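Local coordinates for PmbA-related protein (Thermotoga maritima, PDB 1VL4) that may act as a metallopeptidase of the PmbA/TldD (U62) family and is considered a putative modulator of DNA gyrase, at residues A[104-109]-A[167-172]; A[171-176]-A[295-300]; A[386-391]-A[405-410]. All coordinates share one frame; numbering follows the deposited sequence.

Interaction 1 of 3, residues A[104-109]-A[167-172]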
loop_
_atom_site.group_PDB
_atom_site.type_symbol
_atom_site.label_atom_id
_atom_site.label_comp_id
_atom_site.label_asym_id
_atom_site.label_seq_id
_atom_site.Cartn_x
_atom_site.Cartn_y
_atom_site.Cartn_z
ATOM N N GLU A 104 -28.497 -4.923 7.082
ATOM C CA GLU A 104 -27.528 -4.355 8.058
ATOM C C GLU A 104 -28.184 -3.938 9.372
ATOM O O GLU A 104 -29.371 -3.584 9.428
ATOM C CB GLU A 104 -26.786 -3.113 7.514
ATOM C CG GLU A 104 -25.978 -3.277 6.187
ATOM C CD GLU A 104 -24.588 -3.829 6.386
ATOM O OE1 GLU A 104 -23.972 -3.569 7.444
ATOM O OE2 GLU A 104 -24.114 -4.545 5.478
ATOM N N TYR A 105 -27.377 -3.912 10.429
ATOM C CA TYR A 105 -27.826 -3.268 11.652
ATOM C C TYR A 105 -26.711 -2.719 12.536
ATOM O O TYR A 105 -25.510 -2.963 12.317
ATOM C CB TYR A 105 -28.768 -4.191 12.438
ATOM C CG TYR A 105 -28.156 -5.482 12.801
ATOM C CD1 TYR A 105 -28.034 -6.490 11.863
ATOM C CD2 TYR A 105 -27.696 -5.699 14.103
ATOM C CE1 TYR A 105 -27.451 -7.692 12.203
ATOM C CE2 TYR A 105 -27.127 -6.891 14.466
ATOM C CZ TYR A 105 -27.000 -7.895 13.518
ATOM O OH TYR A 105 -26.418 -9.090 13.907
ATOM N N PHE A 106 -27.133 -1.872 13.467
ATOM C CA PHE A 106 -26.253 -1.297 14.470
ATOM C C PHE A 106 -26.409 -2.052 15.792
ATOM O O PHE A 106 -27.465 -2.627 16.072
ATOM C CB PHE A 106 -26.606 0.158 14.740
ATOM C CG PHE A 106 -26.357 1.112 13.582
ATOM C CD1 PHE A 106 -25.474 0.802 12.534
ATOM C CD2 PHE A 106 -26.988 2.365 13.580
ATOM C CE1 PHE A 106 -25.238 1.752 11.488
ATOM C CE2 PHE A 106 -26.768 3.303 12.535
ATOM C CZ PHE A 106 -25.888 2.974 11.480
ATOM N N PHE A 107 -25.360 -1.969 16.588
ATOM C CA PHE A 107 -25.295 -2.506 17.913
ATOM C C PHE A 107 -25.841 -1.512 18.942
ATOM O O PHE A 107 -25.534 -0.315 18.916
ATOM C CB PHE A 107 -23.848 -2.892 18.250
ATOM C CG PHE A 107 -23.727 -3.852 19.394
ATOM C CD1 PHE A 107 -24.251 -5.126 19.287
ATOM C CD2 PHE A 107 -23.085 -3.503 20.561
ATOM C CE1 PHE A 107 -24.110 -6.042 20.335
ATOM C CE2 PHE A 107 -22.972 -4.416 21.625
ATOM C CZ PHE A 107 -23.474 -5.687 21.495
ATOM N N GLU A 108 -26.655 -2.027 19.848
ATOM C CA GLU A 108 -27.284 -1.225 20.885
ATOM C C GLU A 108 -26.381 -0.954 22.074
ATOM O O GLU A 108 -25.441 -1.669 22.337
ATOM C CB GLU A 108 -28.534 -1.970 21.393
ATOM C CG GLU A 108 -29.614 -2.075 20.370
ATOM C CD GLU A 108 -30.825 -2.801 20.906
ATOM O OE1 GLU A 108 -30.773 -4.055 20.948
ATOM O OE2 GLU A 108 -31.806 -2.117 21.296
ATOM N N GLY A 109 -26.694 0.092 22.827
ATOM C CA GLY A 109 -25.987 0.429 24.044
ATOM C C GLY A 109 -26.307 -0.553 25.150
ATOM O O GLY A 109 -27.178 -1.416 24.984
ATOM N N ASN A 167 -24.088 5.742 18.628
ATOM C CA ASN A 167 -25.233 5.682 17.758
ATOM C C ASN A 167 -26.552 5.973 18.498
ATOM O O ASN A 167 -26.565 6.045 19.753
ATOM C CB ASN A 167 -25.253 4.355 16.991
ATOM C CG ASN A 167 -25.570 3.174 17.836
ATOM O OD1 ASN A 167 -26.325 3.279 18.772
ATOM N ND2 ASN A 167 -25.054 1.986 17.440
ATOM N N THR A 168 -27.611 6.122 17.717
ATOM C CA THR A 168 -28.952 6.483 18.221
ATOM C C THR A 168 -29.647 5.281 18.925
ATOM O O THR A 168 -30.751 5.418 19.453
ATOM C CB THR A 168 -29.798 7.030 17.084
ATOM O OG1 THR A 168 -29.735 6.132 15.959
ATOM C CG2 THR A 168 -29.241 8.403 16.651
ATOM N N LEU A 169 -29.006 4.115 18.929
ATOM C CA LEU A 169 -29.466 2.955 19.723
ATOM C C LEU A 169 -28.822 2.901 21.106
ATOM O O LEU A 169 -28.872 1.874 21.822
ATOM C CB LEU A 169 -29.221 1.639 18.964
ATOM C CG LEU A 169 -29.980 1.441 17.668
ATOM C CD1 LEU A 169 -29.301 2.218 16.520
ATOM C CD2 LEU A 169 -30.023 -0.091 17.415
ATOM N N GLY A 170 -28.209 4.003 21.503
ATOM C CA GLY A 170 -27.620 4.079 22.817
ATOM C C GLY A 170 -26.174 3.675 22.925
ATOM O O GLY A 170 -25.611 3.783 23.998
ATOM N N LEU A 171 -25.549 3.219 21.839
ATOM C CA LEU A 171 -24.123 2.907 21.900
ATOM C C LEU A 171 -23.376 4.182 22.158
ATOM O O LEU A 171 -23.647 5.260 21.557
ATOM C CB LEU A 171 -23.603 2.333 20.571
ATOM C CG LEU A 171 -22.173 1.796 20.508
ATOM C CD1 LEU A 171 -22.059 0.540 21.365
ATOM C CD2 LEU A 171 -21.734 1.517 19.038
ATOM N N ASP A 172 -22.427 4.075 23.060
ATOM C CA ASP A 172 -21.518 5.164 23.364
ATOM C C ASP A 172 -20.232 4.635 24.056
ATOM O O ASP A 172 -20.191 4.408 25.270
ATOM C CB ASP A 172 -22.200 6.204 24.228
ATOM C CG ASP A 172 -21.383 7.510 24.299
ATOM O OD1 ASP A 172 -20.291 7.570 23.679
ATOM O OD2 ASP A 172 -21.864 8.475 24.906
HETATM O O HOH W 1 -31.556 0.391 21.855
#

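Interaction 2 of 3, residues A[171-176]-A[295-300]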
loop_
_atom_site.group_PDB
_atom_site.type_symbol
_atom_site.label_atom_id
_atom_site.label_comp_id
_atom_site.label_asym_id
_atom_site.label_seq_id
_atom_site.Cartn_x
_atom_site.Cartn_y
_atom_site.Cartn_z
ATOM N N LEU A 171 -25.549 3.219 21.839
ATOM C CA LEU A 171 -24.123 2.907 21.900
ATOM C C LEU A 171 -23.376 4.182 22.158
ATOM O O LEU A 171 -23.647 5.260 21.557
ATOM C CB LEU A 171 -23.603 2.333 20.571
ATOM C CG LEU A 171 -22.173 1.796 20.508
ATOM C CD1 LEU A 171 -22.059 0.540 21.365
ATOM C CD2 LEU A 171 -21.734 1.517 19.038
ATOM N N ASP A 172 -22.427 4.075 23.060
ATOM C CA ASP A 172 -21.518 5.164 23.364
ATOM C C ASP A 172 -20.232 4.635 24.056
ATOM O O ASP A 172 -20.191 4.408 25.270
ATOM C CB ASP A 172 -22.200 6.204 24.228
ATOM C CG ASP A 172 -21.383 7.510 24.299
ATOM O OD1 ASP A 172 -20.291 7.570 23.679
ATOM O OD2 ASP A 172 -21.864 8.475 24.906
ATOM N N VAL A 173 -19.203 4.397 23.262
ATOM C CA VAL A 173 -17.995 3.710 23.748
ATOM C C VAL A 173 -16.785 4.504 23.316
ATOM O O VAL A 173 -16.832 5.192 22.312
ATOM C CB VAL A 173 -17.932 2.171 23.245
ATOM C CG1 VAL A 173 -19.029 1.366 23.902
ATOM C CG2 VAL A 173 -17.978 2.014 21.743
ATOM N N GLU A 174 -15.728 4.466 24.117
ATOM C CA GLU A 174 -14.518 5.249 23.839
ATOM C C GLU A 174 -13.378 4.419 24.368
ATOM O O GLU A 174 -13.548 3.717 25.347
ATOM C CB GLU A 174 -14.570 6.624 24.523
ATOM C CG GLU A 174 -13.298 7.470 24.396
ATOM C CD GLU A 174 -12.262 7.274 25.537
ATOM O OE1 GLU A 174 -12.628 6.786 26.633
ATOM O OE2 GLU A 174 -11.066 7.633 25.338
ATOM N N SER A 175 -12.258 4.415 23.675
ATOM C CA SER A 175 -11.039 3.770 24.189
ATOM C C SER A 175 -9.816 4.543 23.701
ATOM O O SER A 175 -9.853 5.175 22.655
ATOM C CB SER A 175 -11.007 2.333 23.656
ATOM O OG SER A 175 -9.799 1.661 23.950
ATOM N N GLN A 176 -8.748 4.568 24.486
ATOM C CA GLN A 176 -7.523 5.142 24.025
ATOM C C GLN A 176 -6.475 4.106 24.199
ATOM O O GLN A 176 -6.592 3.217 25.091
ATOM C CB GLN A 176 -7.075 6.354 24.823
ATOM C CG GLN A 176 -7.938 7.487 24.881
ATOM C CD GLN A 176 -7.186 8.604 25.534
ATOM O OE1 GLN A 176 -6.311 9.222 24.925
ATOM N NE2 GLN A 176 -7.451 8.801 26.808
ATOM N N THR A 295 -7.995 -3.915 22.303
ATOM C CA THR A 295 -9.099 -2.977 22.347
ATOM C C THR A 295 -10.282 -3.697 22.963
ATOM O O THR A 295 -10.394 -4.892 22.793
ATOM C CB THR A 295 -9.477 -2.466 20.936
ATOM O OG1 THR A 295 -10.589 -1.542 21.023
ATOM C CG2 THR A 295 -9.820 -3.619 19.971
ATOM N N PRO A 296 -11.098 -2.987 23.734
ATOM C CA PRO A 296 -12.309 -3.532 24.337
ATOM C C PRO A 296 -13.508 -3.632 23.404
ATOM O O PRO A 296 -14.497 -4.227 23.780
ATOM C CB PRO A 296 -12.572 -2.567 25.491
ATOM C CG PRO A 296 -11.964 -1.343 25.079
ATOM C CD PRO A 296 -10.812 -1.620 24.227
ATOM N N PHE A 297 -13.437 -3.058 22.191
ATOM C CA PHE A 297 -14.555 -3.153 21.263
ATOM C C PHE A 297 -14.082 -3.127 19.875
ATOM O O PHE A 297 -12.978 -2.572 19.563
ATOM C CB PHE A 297 -15.654 -2.101 21.581
ATOM C CG PHE A 297 -15.149 -0.658 21.567
ATOM C CD1 PHE A 297 -14.995 0.017 20.363
ATOM C CD2 PHE A 297 -14.837 -0.014 22.744
ATOM C CE1 PHE A 297 -14.576 1.319 20.327
ATOM C CE2 PHE A 297 -14.379 1.275 22.745
ATOM C CZ PHE A 297 -14.232 1.955 21.550
ATOM N N ASP A 298 -14.865 -3.788 19.017
ATOM C CA ASP A 298 -14.610 -3.770 17.582
ATOM C C ASP A 298 -15.132 -2.469 16.891
ATOM O O ASP A 298 -15.576 -1.533 17.563
ATOM C CB ASP A 298 -15.097 -5.111 16.933
ATOM C CG ASP A 298 -16.593 -5.228 16.844
ATOM O OD1 ASP A 298 -17.276 -4.202 17.044
ATOM O OD2 ASP A 298 -17.082 -6.345 16.518
ATOM N N ASP A 299 -15.058 -2.394 15.570
ATOM C CA ASP A 299 -15.470 -1.186 14.853
ATOM C C ASP A 299 -17.004 -1.077 14.689
ATOM O O ASP A 299 -17.488 -0.101 14.148
ATOM C CB ASP A 299 -14.769 -1.105 13.505
ATOM C CG ASP A 299 -13.249 -0.848 13.646
ATOM O OD1 ASP A 299 -12.848 -0.289 14.678
ATOM O OD2 ASP A 299 -12.481 -1.281 12.770
ATOM N N GLU A 300 -17.734 -2.074 15.171
ATOM C CA GLU A 300 -19.220 -2.051 15.247
ATOM C C GLU A 300 -19.643 -1.768 16.682
ATOM O O GLU A 300 -20.813 -1.628 16.973
ATOM C CB GLU A 300 -19.841 -3.380 14.710
ATOM C CG GLU A 300 -19.317 -3.727 13.315
ATOM C CD GLU A 300 -19.901 -4.987 12.671
ATOM O OE1 GLU A 300 -19.986 -6.030 13.334
ATOM O OE2 GLU A 300 -20.198 -4.961 11.467
#

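Interaction 3 of 3, residues A[386-391]-A[405-410]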
loop_
_atom_site.group_PDB
_atom_site.type_symbol
_atom_site.label_atom_id
_atom_site.label_comp_id
_atom_site.label_asym_id
_atom_site.label_seq_id
_atom_site.Cartn_x
_atom_site.Cartn_y
_atom_site.Cartn_z
ATOM N N SER A 386 4.591 -21.086 -0.325
ATOM C CA SER A 386 5.933 -21.348 -0.850
ATOM C C SER A 386 6.757 -20.074 -0.620
ATOM O O SER A 386 6.509 -19.026 -1.218
ATOM C CB SER A 386 5.900 -21.654 -2.331
ATOM O OG SER A 386 7.223 -21.835 -2.790
ATOM N N LEU A 387 7.718 -20.155 0.277
ATOM C CA LEU A 387 8.275 -18.976 0.910
ATOM C C LEU A 387 9.768 -19.127 1.030
ATOM O O LEU A 387 10.268 -20.194 1.438
ATOM C CB LEU A 387 7.678 -18.799 2.320
ATOM C CG LEU A 387 6.183 -18.495 2.438
ATOM C CD1 LEU A 387 5.749 -18.634 3.879
ATOM C CD2 LEU A 387 5.824 -17.102 1.887
ATOM N N PHE A 388 10.486 -18.069 0.688
ATOM C CA PHE A 388 11.894 -17.986 1.001
ATOM C C PHE A 388 12.042 -17.944 2.508
ATOM O O PHE A 388 11.173 -17.440 3.213
ATOM C CB PHE A 388 12.526 -16.739 0.406
ATOM C CG PHE A 388 12.523 -16.707 -1.083
ATOM C CD1 PHE A 388 11.424 -16.226 -1.778
ATOM C CD2 PHE A 388 13.625 -17.117 -1.792
ATOM C CE1 PHE A 388 11.425 -16.180 -3.158
ATOM C CE2 PHE A 388 13.630 -17.059 -3.165
ATOM C CZ PHE A 388 12.526 -16.591 -3.843
ATOM N N ALA A 389 13.143 -18.497 3.006
ATOM C CA ALA A 389 13.320 -18.622 4.454
ATOM C C ALA A 389 14.787 -18.544 4.858
ATOM O O ALA A 389 15.690 -18.690 4.017
ATOM C CB ALA A 389 12.689 -19.942 4.949
ATOM N N LYS A 390 15.000 -18.250 6.136
ATOM C CA LYS A 390 16.332 -18.259 6.768
ATOM C C LYS A 390 16.287 -19.245 7.932
ATOM O O LYS A 390 15.275 -19.351 8.613
ATOM C CB LYS A 390 16.631 -16.872 7.363
ATOM C CG LYS A 390 17.117 -15.793 6.369
ATOM C CD LYS A 390 17.050 -14.416 7.047
ATOM C CE LYS A 390 18.072 -13.447 6.489
ATOM N NZ LYS A 390 17.703 -12.925 5.119
ATOM N N GLY A 391 17.396 -19.922 8.178
ATOM C CA GLY A 391 17.484 -20.851 9.285
ATOM C C GLY A 391 18.860 -21.506 9.406
ATOM O O GLY A 391 19.863 -20.987 8.888
ATOM N N ASP A 405 19.797 -19.963 1.131
ATOM C CA ASP A 405 19.053 -20.097 -0.098
ATOM C C ASP A 405 18.081 -21.240 0.008
ATOM O O ASP A 405 18.139 -22.197 -0.762
ATOM C CB ASP A 405 20.028 -20.351 -1.256
ATOM C CG ASP A 405 20.991 -19.206 -1.467
ATOM O OD1 ASP A 405 20.555 -18.032 -1.419
ATOM O OD2 ASP A 405 22.182 -19.494 -1.705
ATOM N N ILE A 406 17.207 -21.177 1.001
ATOM C CA ILE A 406 16.188 -22.202 1.107
ATOM C C ILE A 406 14.778 -21.648 0.963
ATOM O O ILE A 406 14.501 -20.499 1.286
ATOM C CB ILE A 406 16.313 -23.033 2.402
ATOM C CG1 ILE A 406 16.388 -22.133 3.632
ATOM C CG2 ILE A 406 17.518 -23.961 2.284
ATOM C CD1 ILE A 406 15.950 -22.836 4.897
ATOM N N THR A 407 13.925 -22.499 0.421
ATOM C CA THR A 407 12.517 -22.259 0.330
ATOM C C THR A 407 11.797 -23.338 1.137
ATOM O O THR A 407 12.159 -24.514 1.102
ATOM C CB THR A 407 12.058 -22.305 -1.151
ATOM O OG1 THR A 407 12.572 -21.156 -1.832
ATOM C CG2 THR A 407 10.524 -22.311 -1.272
ATOM N N ILE A 408 10.772 -22.924 1.864
ATOM C CA ILE A 408 9.876 -23.870 2.462
ATOM C C ILE A 408 8.550 -23.767 1.779
ATOM O O ILE A 408 8.136 -22.676 1.345
ATOM C CB ILE A 408 9.705 -23.654 3.987
ATOM C CG1 ILE A 408 9.253 -22.234 4.300
ATOM C CG2 ILE A 408 11.015 -23.988 4.727
ATOM C CD1 ILE A 408 8.839 -22.076 5.720
ATOM N N SER A 409 7.877 -24.910 1.699
ATOM C CA SER A 409 6.549 -24.976 1.135
ATOM C C SER A 409 5.692 -26.019 1.847
ATOM O O SER A 409 6.193 -26.940 2.468
ATOM C CB SER A 409 6.644 -25.308 -0.343
ATOM O OG SER A 409 7.101 -26.626 -0.486
ATOM N N GLY A 410 4.385 -25.829 1.758
ATOM C CA GLY A 410 3.437 -26.764 2.283
ATOM C C GLY A 410 2.075 -26.134 2.258
ATOM O O GLY A 410 1.835 -25.168 1.516
#

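Interaction 1 of 3, residues A[104-109]-A[167-172]
N167, L169 and G109 carry a loop-to-turn contact in which the coil 104-109 lies against the tight turn joining strands 148-167 and 172-188, neighbours in the antiparallel sheet. N167 ND2 gives an almost straight bond (173°) to F107 O at 2.8 Å, and that oxygen lies practically in the plane of the amide. With chi1 at 71°, N167 CG carries the amide toward coil 104-109. The oxygen end serves the turn itself: N167 OD1 accepts from L169 N at 2.8 Å and from L171 N at 3.2 Å, the two donors arriving from opposite faces of its plane. ND2 is also bonded to Q34 OE1 of strand 32-48, which leaves the amide little freedom to rotate. Farther on, G109 N donates to L169 O at 3.0 Å, and a water donates both to L169 O and to E108 OE2. L169 spends one methyl on each neighbour: CD1 meets the edge of the F106 ring, 3.7 Å from F106 CD2, while L169 CD2 packs 3.6 Å from E108 CG. F107 directs its ring to L322, V302 and P303, with L171 CD1 at its edge. An Asx turn at N167, a type I turn from N167 to G170, and G170 at positive phi before the N167 N to L171 O bond make this a beta-hairpin of the type I plus G1-bulge kind.

Interaction 2 of 3, residues A[171-176]-A[295-300]
T295 OG1 donates to F297 O at 3.0 Å, in the carbonyl plane and on a lone pair, a tie at one end of the loop whose F297 ring faces strand 172-188. With chi1 at 57°, F297 CG is directed at the strand, and V173 and F297 meet tip to tip: V173 CG2 sits 3.6 Å from the ring centroid and only 4° off the normal, a CH-pi contact centred on the face. E174 O lies near the ring plane at the edge, 3.7 Å from F297 CE2, and S175 CB approaches the same F297 CE2 to 3.6 Å. S175 OG, anti to its backbone N, touches P296 CD at 3.4 Å. Y113 also packs on V173, and M116 on P296. At the other end of the loop, D298 OD1 is gripped twice, by E300 N at 2.9 Å from above the carboxylate plane and by V302 N; the first bond makes an Asx turn, after which E300 O comes to lie 3.9 Å from L171 CD2. The carboxylate of E300 points elsewhere, with OE1 held by L322 N. No hydrogen bond crosses between 171-176 and 295-300; V173 and S175 spend backbone bonds on I165 and K163 of strand 148-167. The long sheet and the loop 295-300 are thus joined here by dispersion and CH-pi attraction, while the polar groups find their partners within the loop, in strand 148-167 or at L322.

Interaction 3 of 3, residues A[386-391]-A[405-410]
L387 and I408 form the tight part of this antiparallel pairing, bonding each other in both directions: L387 N to I408 O at 2.8 Å and I408 N to L387 O at 2.8 Å. Toward D405, where the chain turns a corner, the pairing slackens: A389 N still donates to I406 O at 3.0 Å, but the bond is bent (144° at the hydrogen). The axes of segments 386-391 and 406-410 make an angle of 131° in their N-to-C directions, well short of straight antiparallel. L387, A389, I406 and I408 share the buried face. There I408 CG1, set between its backbone N and carbonyl carbon (chi1 56°), lies 4.2 Å from A389 CB, and I406 CD1 comes to 4.4 Å from A389 CB, from a different direction. The opposite face, with S386, F388, T407 and S409, is the more exposed one. T407 is its middle: CG2 touches S386 OG at 3.7 Å, while the F388 ring is held more loosely, T407 OG1 standing over one of its faces no nearer than 4.2 Å to F388 CD2. T407 CA adds a CH···O contact to L387 O at 3.2 Å. On the far edge of strand 384-395, F388 and K390 make backbone bonds to strand 365-372, whose I368 and V371 pack on I408; strand 406-411 in turn pairs with 437-444 and leads directly into helix 412-417, placing the pair between strands 365-372 and 437-444 of the mixed sheet.

How the interactions relate
Interactions 1 and 2 are adjoining parts of one region. They share L171 and D172, their centres are 12 Å apart, and F107 CB of interaction 1 packs against E300 O of interaction 2 at 3.5 Å. L171 serves both, its side chain reaching each of the two loops, so the hairpin turn and the start of strand 172-188 are backed in succession by coil 104-109 and loop 295-300. Interaction 3 stands apart, in the mixed sheet across the centre of the chain: its centre is 47 Å from interaction 1 and 40 Å from interaction 2, with nearest atoms about 33 and 27 Å away. None of the three can be tied to a catalytic site here.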